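Local atomic coordinates of putative fumarylacetoacetate hydrolase family protein (Yersinia pestis, PDB entry 3S52), a protein that is of unknown function but belongs to the fumarylacetoacetate hydrolase family, with a chain rich in beta structure that is found here as one of two subunits. Residues T82-K85 / D90-A93; V101-T106 / D205-M210; L152-E157 / G199-G204; P173-M178 / F182-G187. All coordinates share one frame; numbering follows the deposited sequence.

Contact 1 of 4, residues T82-K85 / D90-A93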
loop_
_atom_site.group_PDB
_atom_site.type_symbol
_atom_site.label_atom_id
_atom_site.label_comp_id
_atom_site.label_asym_id
_atom_site.label_seq_id
_atom_site.Cartn_x
_atom_site.Cartn_y
_atom_site.Cartn_z
ATOM N N THR A 82 7.033 16.235 8.565
ATOM C CA THR A 82 6.775 17.292 7.590
ATOM C C THR A 82 6.633 16.641 6.229
ATOM O O THR A 82 7.446 15.801 5.879
ATOM C CB THR A 82 7.975 18.264 7.519
ATOM O OG1 THR A 82 8.267 18.780 8.826
ATOM C CG2 THR A 82 7.699 19.417 6.559
ATOM N N PRO A 83 5.649 17.073 5.424
ATOM C CA PRO A 83 5.420 16.330 4.180
ATOM C C PRO A 83 6.598 16.420 3.223
ATOM O O PRO A 83 7.283 17.443 3.125
ATOM C CB PRO A 83 4.166 16.990 3.590
ATOM C CG PRO A 83 4.111 18.361 4.227
ATOM C CD PRO A 83 4.690 18.177 5.607
ATOM N N LEU A 84 6.853 15.322 2.527
ATOM C CA LEU A 84 7.964 15.269 1.583
ATOM C C LEU A 84 7.494 14.785 0.218
ATOM O O LEU A 84 6.847 13.733 0.114
ATOM C CB LEU A 84 9.042 14.330 2.102
ATOM C CG LEU A 84 9.694 14.729 3.415
ATOM C CD1 LEU A 84 10.390 13.517 4.050
ATOM C CD2 LEU A 84 10.668 15.897 3.194
ATOM N N LYS A 85 7.793 15.561 -0.822
ATOM C CA LYS A 85 7.522 15.125 -2.190
ATOM C C LYS A 85 8.697 15.539 -3.073
ATOM O O LYS A 85 9.030 16.719 -3.134
ATOM C CB LYS A 85 6.225 15.741 -2.706
ATOM C CG LYS A 85 5.874 15.317 -4.131
ATOM C CD LYS A 85 4.615 16.016 -4.626
ATOM C CE LYS A 85 4.370 15.750 -6.115
ATOM N NZ LYS A 85 4.198 14.290 -6.413
ATOM N N ASP A 90 18.663 17.160 2.129
ATOM C CA ASP A 90 18.600 18.113 3.236
ATOM C C ASP A 90 17.168 18.357 3.739
ATOM O O ASP A 90 16.927 18.426 4.948
ATOM C CB ASP A 90 19.231 19.442 2.817
ATOM N N ARG A 91 16.214 18.460 2.825
ATOM C CA ARG A 91 14.832 18.620 3.240
ATOM C C ARG A 91 14.361 17.387 4.017
ATOM O O ARG A 91 13.644 17.505 5.016
ATOM C CB ARG A 91 13.938 18.888 2.036
ATOM C CG ARG A 91 12.475 19.137 2.408
ATOM C CD ARG A 91 11.604 19.302 1.168
ATOM N NE ARG A 91 12.062 20.423 0.356
ATOM C CZ ARG A 91 11.758 21.693 0.605
ATOM N NH1 ARG A 91 12.215 22.663 -0.182
ATOM N NH2 ARG A 91 10.995 21.994 1.649
ATOM N N VAL A 92 14.777 16.207 3.563
ATOM C CA VAL A 92 14.442 14.957 4.252
ATOM C C VAL A 92 14.989 14.970 5.669
ATOM O O VAL A 92 14.256 14.733 6.629
ATOM C CB VAL A 92 14.971 13.694 3.500
ATOM C CG1 VAL A 92 15.049 12.491 4.446
ATOM C CG2 VAL A 92 14.081 13.384 2.288
ATOM N N ALA A 93 16.277 15.261 5.802
ATOM C CA ALA A 93 16.886 15.334 7.127
ATOM C C ALA A 93 16.056 16.189 8.108
ATOM O O ALA A 93 15.877 15.804 9.261
ATOM C CB ALA A 93 18.318 15.869 7.024
#
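Leu84 and Val92 mark the closest passage of the two backbones, with Leu84 CA 7.0 Å from Val92 CA. The 82-85 segment is extended loop, the 90-93 segment a turn of helix 89-95, and no backbone hydrogen bond joins them. This is loop-on-helix packing near the edge of the fumarylacetoacetate hydrolase-type fold: the chain leaves strand 70-80, turns, and enters a helix that lies back against the loop it came from. Leu84 does most of the touching. With CG anti to the carbonyl carbon (chi1 -62°), its side chain is carried to the helix, where both methyls touch. CD1 comes to 4.1 Å from CG2 of Val92, the two side chains crossing at about a right angle, while Leu84 CD2 sits 4.0 Å from Val92 CA. Helix 171-181 adds Ile175, which meets both Leu84 and Val92. The backbone of Leu84 is hydrogen-bonded to that of Leu184. Lys85 points the other way, its NZ forming a salt bridge with Asp128 of the second subunit. Arg91, on the exposed flank, uses its aliphatic stem: Arg91 and Leu84 slide past each other in opposite directions, with Leu84 CD2 3.8 Å from Arg91 CG.

Contact 2 of 4, residues V101-T106 / D205-M210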
loop_
_atom_site.group_PDB
_atom_site.type_symbol
_atom_site.label_atom_id
_atom_site.label_comp_id
_atom_site.label_asym_id
_atom_site.label_seq_id
_atom_site.Cartn_x
_atom_site.Cartn_y
_atom_site.Cartn_z
ATOM N N VAL A 101 10.940 1.216 16.461
ATOM C CA VAL A 101 11.306 -0.097 15.978
ATOM C C VAL A 101 10.038 -0.858 15.630
ATOM O O VAL A 101 9.055 -0.821 16.379
ATOM C CB VAL A 101 12.173 -0.864 16.994
ATOM C CG1 VAL A 101 11.429 -1.039 18.323
ATOM C CG2 VAL A 101 12.607 -2.215 16.416
ATOM N N ALA A 102 10.049 -1.516 14.473
ATOM C CA ALA A 102 8.895 -2.290 14.036
ATOM C C ALA A 102 9.280 -3.715 13.659
ATOM O O ALA A 102 10.461 -4.040 13.505
ATOM C CB ALA A 102 8.212 -1.605 12.847
ATOM N N LEU A 103 8.260 -4.553 13.518
ATOM C CA LEU A 103 8.374 -5.859 12.873
ATOM C C LEU A 103 7.640 -5.800 11.542
ATOM O O LEU A 103 6.436 -5.553 11.498
ATOM C CB LEU A 103 7.713 -6.940 13.730
ATOM C CG LEU A 103 8.316 -7.135 15.118
ATOM C CD1 LEU A 103 7.578 -8.228 15.867
ATOM C CD2 LEU A 103 9.796 -7.464 15.001
ATOM N N ASP A 104 8.350 -6.032 10.447
ATOM C CA ASP A 104 7.666 -6.130 9.185
ATOM C C ASP A 104 7.379 -7.615 9.098
ATOM O O ASP A 104 8.209 -8.399 8.615
ATOM C CB ASP A 104 8.636 -5.650 8.085
ATOM C CG ASP A 104 8.242 -6.092 6.671
ATOM O OD1 ASP A 104 7.089 -6.528 6.446
ATOM O OD2 ASP A 104 9.112 -5.973 5.771
ATOM N N LEU A 105 6.155 -7.986 9.479
ATOM C CA LEU A 105 5.757 -9.395 9.503
ATOM C C LEU A 105 5.388 -9.811 8.100
ATOM O O LEU A 105 4.685 -9.091 7.393
ATOM C CB LEU A 105 4.558 -9.655 10.424
ATOM C CG LEU A 105 4.615 -9.272 11.906
ATOM C CD1 LEU A 105 3.325 -9.688 12.587
ATOM C CD2 LEU A 105 5.807 -9.906 12.587
ATOM N N THR A 106 5.819 -11.001 7.714
ATOM C CA THR A 106 5.753 -11.390 6.321
ATOM C C THR A 106 5.229 -12.803 6.222
ATOM O O THR A 106 5.675 -13.675 6.960
ATOM C CB THR A 106 7.158 -11.341 5.696
ATOM O OG1 THR A 106 7.672 -10.005 5.778
ATOM C CG2 THR A 106 7.132 -11.806 4.214
ATOM N N ASP A 205 5.007 -17.501 21.521
ATOM C CA ASP A 205 6.375 -17.000 21.621
ATOM C C ASP A 205 6.397 -15.698 22.402
ATOM O O ASP A 205 5.472 -14.891 22.302
ATOM C CB ASP A 205 6.978 -16.740 20.247
ATOM C CG ASP A 205 7.332 -18.019 19.502
ATOM O OD1 ASP A 205 7.348 -19.113 20.111
ATOM O OD2 ASP A 205 7.616 -17.909 18.296
HETATM N N MSE A 206 7.454 -15.517 23.183
HETATM C CA MSE A 206 7.707 -14.272 23.890
HETATM C C MSE A 206 8.782 -13.497 23.149
HETATM O O MSE A 206 9.836 -14.041 22.811
HETATM C CB MSE A 206 8.204 -14.560 25.298
HETATM C CG MSE A 206 7.118 -14.863 26.307
HETATM SE SE MSE A 206 7.934 -15.345 28.009
HETATM C CE MSE A 206 9.325 -13.987 28.108
ATOM N N LEU A 207 8.522 -12.221 22.911
ATOM C CA LEU A 207 9.457 -11.392 22.185
ATOM C C LEU A 207 10.044 -10.332 23.094
ATOM O O LEU A 207 9.319 -9.681 23.843
ATOM C CB LEU A 207 8.748 -10.709 21.024
ATOM C CG LEU A 207 8.641 -11.466 19.704
ATOM C CD1 LEU A 207 8.015 -12.833 19.918
ATOM C CD2 LEU A 207 7.847 -10.638 18.700
ATOM N N LYS A 208 11.355 -10.159 23.032
ATOM C CA LYS A 208 11.976 -8.987 23.648
ATOM C C LYS A 208 12.656 -8.215 22.539
ATOM O O LYS A 208 13.496 -8.765 21.823
ATOM C CB LYS A 208 12.999 -9.379 24.713
ATOM C CG LYS A 208 13.777 -8.184 25.244
ATOM C CD LYS A 208 14.865 -8.599 26.216
ATOM C CE LYS A 208 14.332 -9.565 27.253
ATOM N NZ LYS A 208 13.117 -9.038 27.936
ATOM N N ILE A 209 12.283 -6.950 22.379
ATOM C CA ILE A 209 12.795 -6.170 21.266
ATOM C C ILE A 209 13.564 -4.991 21.808
ATOM O O ILE A 209 13.102 -4.313 22.716
ATOM C CB ILE A 209 11.675 -5.637 20.367
ATOM C CG1 ILE A 209 10.851 -6.780 19.777
ATOM C CG2 ILE A 209 12.255 -4.768 19.250
ATOM C CD1 ILE A 209 9.384 -6.674 20.097
HETATM N N MSE A 210 14.732 -4.730 21.245
HETATM C CA MSE A 210 15.521 -3.608 21.728
HETATM C C MSE A 210 15.977 -2.682 20.621
HETATM O O MSE A 210 16.365 -3.129 19.538
HETATM C CB MSE A 210 16.704 -4.089 22.539
HETATM C CG MSE A 210 16.353 -4.323 23.994
HETATM SE SE MSE A 210 17.877 -5.015 24.969
HETATM C CE MSE A 210 17.541 -6.900 24.642
#
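Val101 meets Ile209 through a methyl pair set by its first torsion: chi1 of 59° wedges CG1 between the backbone N and the carbonyl carbon and throws CG2 anti to the N. Both methyls then bear on a single group, CG2 of Ile209, with Val101 CG2 at 3.8 Å and Val101 CG1 at 3.9 Å from it. Ile209 answers with a chi1 of -60°, which holds CG1 opposite its carbonyl carbon and leaves CG2 as the branch that comes down on the valine; the two side chains cross obliquely. The second pair has another shape. Leu103 and Leu207 reach for each other tip to tip, and CD1 of Leu103 ends 3.7 Å from CD2 of Leu207. Because Val101 and Leu103 are two residues apart on one strand, and Leu207 and Ile209 two apart on the other, these four side chains come off the facing sides of their strands. The strands run in roughly opposite directions, 101 lying near 209 and 103 near 207, yet no hydrogen bond passes between them, and all four touching residues are buried. This is face-to-face sheet packing. Strand 96-107 belongs to the large mixed sheet, where its backbone bonds to Glu75 on one neighbour and to Ser134 and Pro132 on another; strand 206-211 belongs to the four-stranded antiparallel sheet, between strands 149-154 and 214-219. Ile57 from a loop and Ile74 from strand 70-80 add to the apolar layer between the two sheets.

Contact 3 of 4, residues L152-E157 / G199-G204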
loop_
_atom_site.group_PDB
_atom_site.type_symbol
_atom_site.label_atom_id
_atom_site.label_comp_id
_atom_site.label_asym_id
_atom_site.label_seq_id
_atom_site.Cartn_x
_atom_site.Cartn_y
_atom_site.Cartn_z
ATOM N N LEU A 152 16.366 -8.658 18.430
ATOM C CA LEU A 152 15.107 -9.333 18.656
ATOM C C LEU A 152 15.470 -10.633 19.298
ATOM O O LEU A 152 16.269 -11.378 18.749
ATOM C CB LEU A 152 14.392 -9.613 17.337
ATOM C CG LEU A 152 13.162 -10.518 17.449
ATOM C CD1 LEU A 152 12.120 -9.864 18.367
ATOM C CD2 LEU A 152 12.565 -10.801 16.080
ATOM N N THR A 153 14.909 -10.869 20.478
ATOM C CA THR A 153 15.103 -12.099 21.225
ATOM C C THR A 153 13.747 -12.788 21.275
ATOM O O THR A 153 12.742 -12.158 21.591
ATOM C CB THR A 153 15.576 -11.795 22.664
ATOM O OG1 THR A 153 16.872 -11.184 22.621
ATOM C CG2 THR A 153 15.665 -13.043 23.483
ATOM N N ILE A 154 13.713 -14.066 20.919
ATOM C CA ILE A 154 12.484 -14.836 20.981
ATOM C C ILE A 154 12.695 -16.048 21.878
ATOM O O ILE A 154 13.607 -16.851 21.646
ATOM C CB ILE A 154 12.021 -15.262 19.579
ATOM C CG1 ILE A 154 11.595 -14.035 18.772
ATOM C CG2 ILE A 154 10.848 -16.219 19.661
ATOM C CD1 ILE A 154 11.061 -14.378 17.403
ATOM N N ASN A 155 11.862 -16.150 22.909
ATOM C CA ASN A 155 11.966 -17.195 23.926
ATOM C C ASN A 155 13.385 -17.290 24.465
ATOM O O ASN A 155 13.952 -18.377 24.571
ATOM C CB ASN A 155 11.495 -18.560 23.388
ATOM C CG ASN A 155 10.095 -18.511 22.795
ATOM O OD1 ASN A 155 9.216 -17.781 23.275
ATOM N ND2 ASN A 155 9.874 -19.302 21.751
ATOM N N GLY A 156 13.963 -16.140 24.797
ATOM C CA GLY A 156 15.281 -16.095 25.414
ATOM C C GLY A 156 16.462 -16.314 24.483
ATOM O O GLY A 156 17.609 -16.305 24.928
ATOM N N GLU A 157 16.193 -16.501 23.193
ATOM C CA GLU A 157 17.251 -16.749 22.215
ATOM C C GLU A 157 17.361 -15.602 21.209
ATOM O O GLU A 157 16.367 -15.196 20.604
ATOM C CB GLU A 157 16.963 -18.043 21.456
ATOM C CG GLU A 157 17.943 -18.302 20.329
ATOM C CD GLU A 157 17.469 -19.372 19.359
ATOM O OE1 GLU A 157 16.573 -20.162 19.720
ATOM O OE2 GLU A 157 17.995 -19.417 18.226
ATOM N N GLY A 199 13.085 -15.114 10.636
ATOM C CA GLY A 199 12.618 -16.446 10.963
ATOM C C GLY A 199 11.169 -16.515 11.393
ATOM O O GLY A 199 10.524 -15.490 11.594
ATOM N N PRO A 200 10.649 -17.740 11.544
ATOM C CA PRO A 200 9.227 -17.942 11.851
ATOM C C PRO A 200 8.904 -17.655 13.313
ATOM O O PRO A 200 9.747 -17.784 14.196
ATOM C CB PRO A 200 9.013 -19.429 11.545
ATOM C CG PRO A 200 10.347 -20.053 11.779
ATOM C CD PRO A 200 11.380 -19.013 11.399
HETATM N N MSE A 201 7.671 -17.247 13.554
HETATM C CA MSE A 201 7.167 -17.105 14.906
HETATM C C MSE A 201 5.942 -17.973 15.011
HETATM O O MSE A 201 5.326 -18.288 13.998
HETATM C CB MSE A 201 6.750 -15.670 15.168
HETATM C CG MSE A 201 7.771 -14.644 14.741
HETATM SE SE MSE A 201 7.273 -12.935 15.486
HETATM C CE MSE A 201 5.596 -12.724 14.547
ATOM N N GLN A 202 5.573 -18.344 16.230
ATOM C CA GLN A 202 4.305 -19.038 16.436
ATOM C C GLN A 202 3.601 -18.540 17.685
ATOM O O GLN A 202 4.198 -17.885 18.544
ATOM C CB GLN A 202 4.479 -20.560 16.475
ATOM C CG GLN A 202 5.459 -21.083 17.520
ATOM C CD GLN A 202 5.619 -22.607 17.466
ATOM O OE1 GLN A 202 5.535 -23.220 16.398
ATOM N NE2 GLN A 202 5.858 -23.219 18.620
ATOM N N SER A 203 2.312 -18.836 17.758
ATOM C CA SER A 203 1.514 -18.461 18.901
ATOM C C SER A 203 2.195 -18.938 20.191
ATOM O O SER A 203 2.620 -20.088 20.297
ATOM C CB SER A 203 0.113 -19.057 18.761
ATOM O OG SER A 203 -0.791 -18.366 19.595
ATOM N N GLY A 204 2.325 -18.041 21.160
ATOM C CA GLY A 204 2.929 -18.396 22.439
ATOM C C GLY A 204 4.366 -17.917 22.606
ATOM O O GLY A 204 4.894 -17.927 23.707
#
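Ile154 reaches its CD1 methyl over the stem of Met201, a selenomethionine, coming within 4.2 Å of CG there. Its side chain is extended (chi2 -177°), which carries the methyl across to the other segment. The selenium lies a little further off, Met201 SE being 4.5 Å from Ile154 CD1. Both side chains also pack on Leu207 and on His72 of strand 70-80. Ile154 opens a type I' turn that ends at Glu157, closed by a bond of 2.9 Å from Ile154 N to Glu157 O and a second from Glu157 N back to Ile154 O. With Asn155 and Gly156 at its corners, this is a tight two-residue beta hairpin linking strands 149-154 and 157-163 of the antiparallel sheet. The weakly bonded strand around 199-201 pairs instead with strand 70-80 of the larger mixed sheet, so the contact brings the hairpin end of one sheet against a short strand of the other. At the exposed margin, Asn155 OD1 comes only to 4.3 Å from Gly204 O, without a bond. The amide is engaged just beyond: OD1 accepts from Met206 N, and ND2 is hydrogen-bonded to Asp205 OD1.

Contact 4 of 4, residues P173-M178 / F182-G187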
loop_
_atom_site.group_PDB
_atom_site.type_symbol
_atom_site.label_atom_id
_atom_site.label_comp_id
_atom_site.label_asym_id
_atom_site.label_seq_id
_atom_site.Cartn_x
_atom_site.Cartn_y
_atom_site.Cartn_z
ATOM N N PRO A 173 19.118 9.342 1.893
ATOM C CA PRO A 173 18.896 9.076 0.466
ATOM C C PRO A 173 17.736 8.107 0.201
ATOM O O PRO A 173 17.087 8.195 -0.846
ATOM C CB PRO A 173 20.222 8.453 -0.002
ATOM C CG PRO A 173 20.989 8.098 1.284
ATOM C CD PRO A 173 20.511 9.086 2.313
ATOM N N LEU A 174 17.477 7.182 1.119
ATOM C CA LEU A 174 16.370 6.247 0.906
ATOM C C LEU A 174 15.045 7.016 0.895
ATOM O O LEU A 174 14.211 6.875 -0.010
ATOM C CB LEU A 174 16.340 5.166 2.000
ATOM C CG LEU A 174 15.189 4.148 1.936
ATOM C CD1 LEU A 174 15.302 3.249 0.728
ATOM C CD2 LEU A 174 15.161 3.306 3.216
ATOM N N ILE A 175 14.861 7.847 1.907
ATOM C CA ILE A 175 13.613 8.566 2.038
ATOM C C ILE A 175 13.484 9.567 0.901
ATOM O O ILE A 175 12.401 9.783 0.368
ATOM C CB ILE A 175 13.477 9.242 3.409
ATOM C CG1 ILE A 175 13.397 8.180 4.506
ATOM C CG2 ILE A 175 12.231 10.110 3.446
ATOM C CD1 ILE A 175 13.283 8.766 5.920
ATOM N N SER A 176 14.605 10.159 0.507
ATOM C CA SER A 176 14.600 11.057 -0.628
ATOM C C SER A 176 14.091 10.297 -1.847
ATOM O O SER A 176 13.177 10.740 -2.544
ATOM C CB SER A 176 16.005 11.610 -0.871
ATOM O OG SER A 176 16.030 12.443 -2.008
ATOM N N TYR A 177 14.676 9.133 -2.087
ATOM C CA TYR A 177 14.251 8.284 -3.192
ATOM C C TYR A 177 12.750 7.941 -3.155
ATOM O O TYR A 177 12.040 8.136 -4.158
ATOM C CB TYR A 177 15.107 7.014 -3.251
ATOM C CG TYR A 177 14.698 6.063 -4.350
ATOM C CD1 TYR A 177 14.932 6.364 -5.691
ATOM C CD2 TYR A 177 14.055 4.875 -4.050
ATOM C CE1 TYR A 177 14.540 5.487 -6.706
ATOM C CE2 TYR A 177 13.669 3.988 -5.051
ATOM C CZ TYR A 177 13.911 4.296 -6.373
ATOM O OH TYR A 177 13.509 3.401 -7.352
HETATM N N MSE A 178 12.264 7.453 -2.014
HETATM C CA MSE A 178 10.839 7.110 -1.859
HETATM C C MSE A 178 9.932 8.278 -2.241
HETATM O O MSE A 178 8.888 8.102 -2.859
HETATM C CB MSE A 178 10.512 6.697 -0.417
HETATM C CG MSE A 178 11.168 5.416 0.051
HETATM SE SE MSE A 178 11.001 5.218 2.019
HETATM C CE MSE A 178 11.555 3.308 2.143
ATOM N N PHE A 182 6.218 8.434 -3.939
ATOM C CA PHE A 182 5.117 8.644 -3.004
ATOM C C PHE A 182 5.285 9.914 -2.168
ATOM O O PHE A 182 6.335 10.148 -1.577
ATOM C CB PHE A 182 4.979 7.420 -2.097
ATOM C CG PHE A 182 5.235 6.118 -2.816
ATOM C CD1 PHE A 182 4.346 5.658 -3.778
ATOM C CD2 PHE A 182 6.357 5.366 -2.541
ATOM C CE1 PHE A 182 4.575 4.470 -4.445
ATOM C CE2 PHE A 182 6.587 4.174 -3.210
ATOM C CZ PHE A 182 5.699 3.739 -4.167
ATOM N N THR A 183 4.262 10.758 -2.156
ATOM C CA THR A 183 4.263 11.857 -1.198
ATOM C C THR A 183 4.233 11.228 0.192
ATOM O O THR A 183 3.386 10.382 0.483
ATOM C CB THR A 183 3.043 12.781 -1.384
ATOM O OG1 THR A 183 3.222 13.568 -2.568
ATOM C CG2 THR A 183 2.874 13.717 -0.167
ATOM N N LEU A 184 5.173 11.609 1.045
ATOM C CA LEU A 184 5.181 11.113 2.413
ATOM C C LEU A 184 4.589 12.182 3.319
ATOM O O LEU A 184 5.210 13.217 3.552
ATOM C CB LEU A 184 6.599 10.754 2.855
ATOM C CG LEU A 184 7.389 9.817 1.938
ATOM C CD1 LEU A 184 8.724 9.461 2.562
ATOM C CD2 LEU A 184 6.593 8.561 1.616
ATOM N N ARG A 185 3.378 11.944 3.811
ATOM C CA ARG A 185 2.694 12.949 4.602
ATOM C C ARG A 185 3.259 12.947 6.016
ATOM O O ARG A 185 3.830 11.951 6.464
ATOM C CB ARG A 185 1.191 12.683 4.616
ATOM C CG ARG A 185 0.512 12.680 3.221
ATOM C CD ARG A 185 -0.983 13.032 3.335
ATOM N NE ARG A 185 -1.751 12.854 2.092
ATOM C CZ ARG A 185 -1.719 13.701 1.066
ATOM N NH1 ARG A 185 -2.458 13.475 -0.012
ATOM N NH2 ARG A 185 -0.939 14.773 1.110
ATOM N N ALA A 186 3.108 14.065 6.711
ATOM C CA ALA A 186 3.382 14.086 8.138
ATOM C C ALA A 186 2.596 12.936 8.747
ATOM O O ALA A 186 1.421 12.754 8.434
ATOM C CB ALA A 186 2.931 15.414 8.743
ATOM N N GLY A 187 3.247 12.141 9.589
ATOM C CA GLY A 187 2.590 10.999 10.194
ATOM C C GLY A 187 2.841 9.706 9.437
ATOM O O GLY A 187 2.497 8.633 9.923
#
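Ile175 and Leu184 lie slantwise against each other, methyl on methyl, with Ile175 CG2 3.7 Å from Leu184 CD1. Both first torsions help: the isoleucine holds CG2 anti to its backbone N, while the leucine, with chi1 -52°, sends its CG away from its own carbonyl carbon and over to the helix. The same CD1 of Leu184 also comes to 4.4 Å from Met178 CB, so this one methyl touches two residues three apart, about one turn along the helix. Beyond CB, the selenomethionine side chain of Met178 leads off from the loop and packs on Val23 and Leu46. Phe182 approaches differently, through its backbone first. Its N-H gives a bond of 2.9 Å to Met178 O that is almost straight (176° at the hydrogen) and meets the carbonyl nearly head-on (163° at the oxygen). Having brought the residue so close, the chain sets the phenyl ring beside the same carbonyl, with Phe182 CD2 3.7 Å from Met178 O, the oxygen standing obliquely to the ring. The rest of the ring lies among Val23, Leu46 and Ile48 of two strands and Ala126 of the second subunit. Further along, Arg185 NH1 makes a salt bridge to Glu51 of the second subunit. The bond from residue 182 to residue 178 has the four-residue spacing of an alpha helix. What follows is the helix-to-loop transition, in which an extended segment leaves helix 171-181 and turns an apolar residue, Leu184, back onto the last turns before running on to strand 189-191.

Overall arrangement
The four contacts form two clusters on opposite sides of the chain's centre. Contacts 1 and 4, centres 7 Å apart, are local helix-and-loop packings that touch each other directly: Val92 CG2 lies 3.7 Å from Ser176 N, and Lys85 CD packs 3.5 Å from Thr183 OG1. Both border the second subunit, which contacts 2 and 3 do not touch. Those two, centres 8 Å apart, join the two sheets over long sequence separations, and contact 3 is nested inside the loop that contact 2 closes. Contact 2 is wholly buried and apolar, whereas contact 3 runs out to an exposed turn. Direct hydrogen bonding between paired segments occurs only in contact 4.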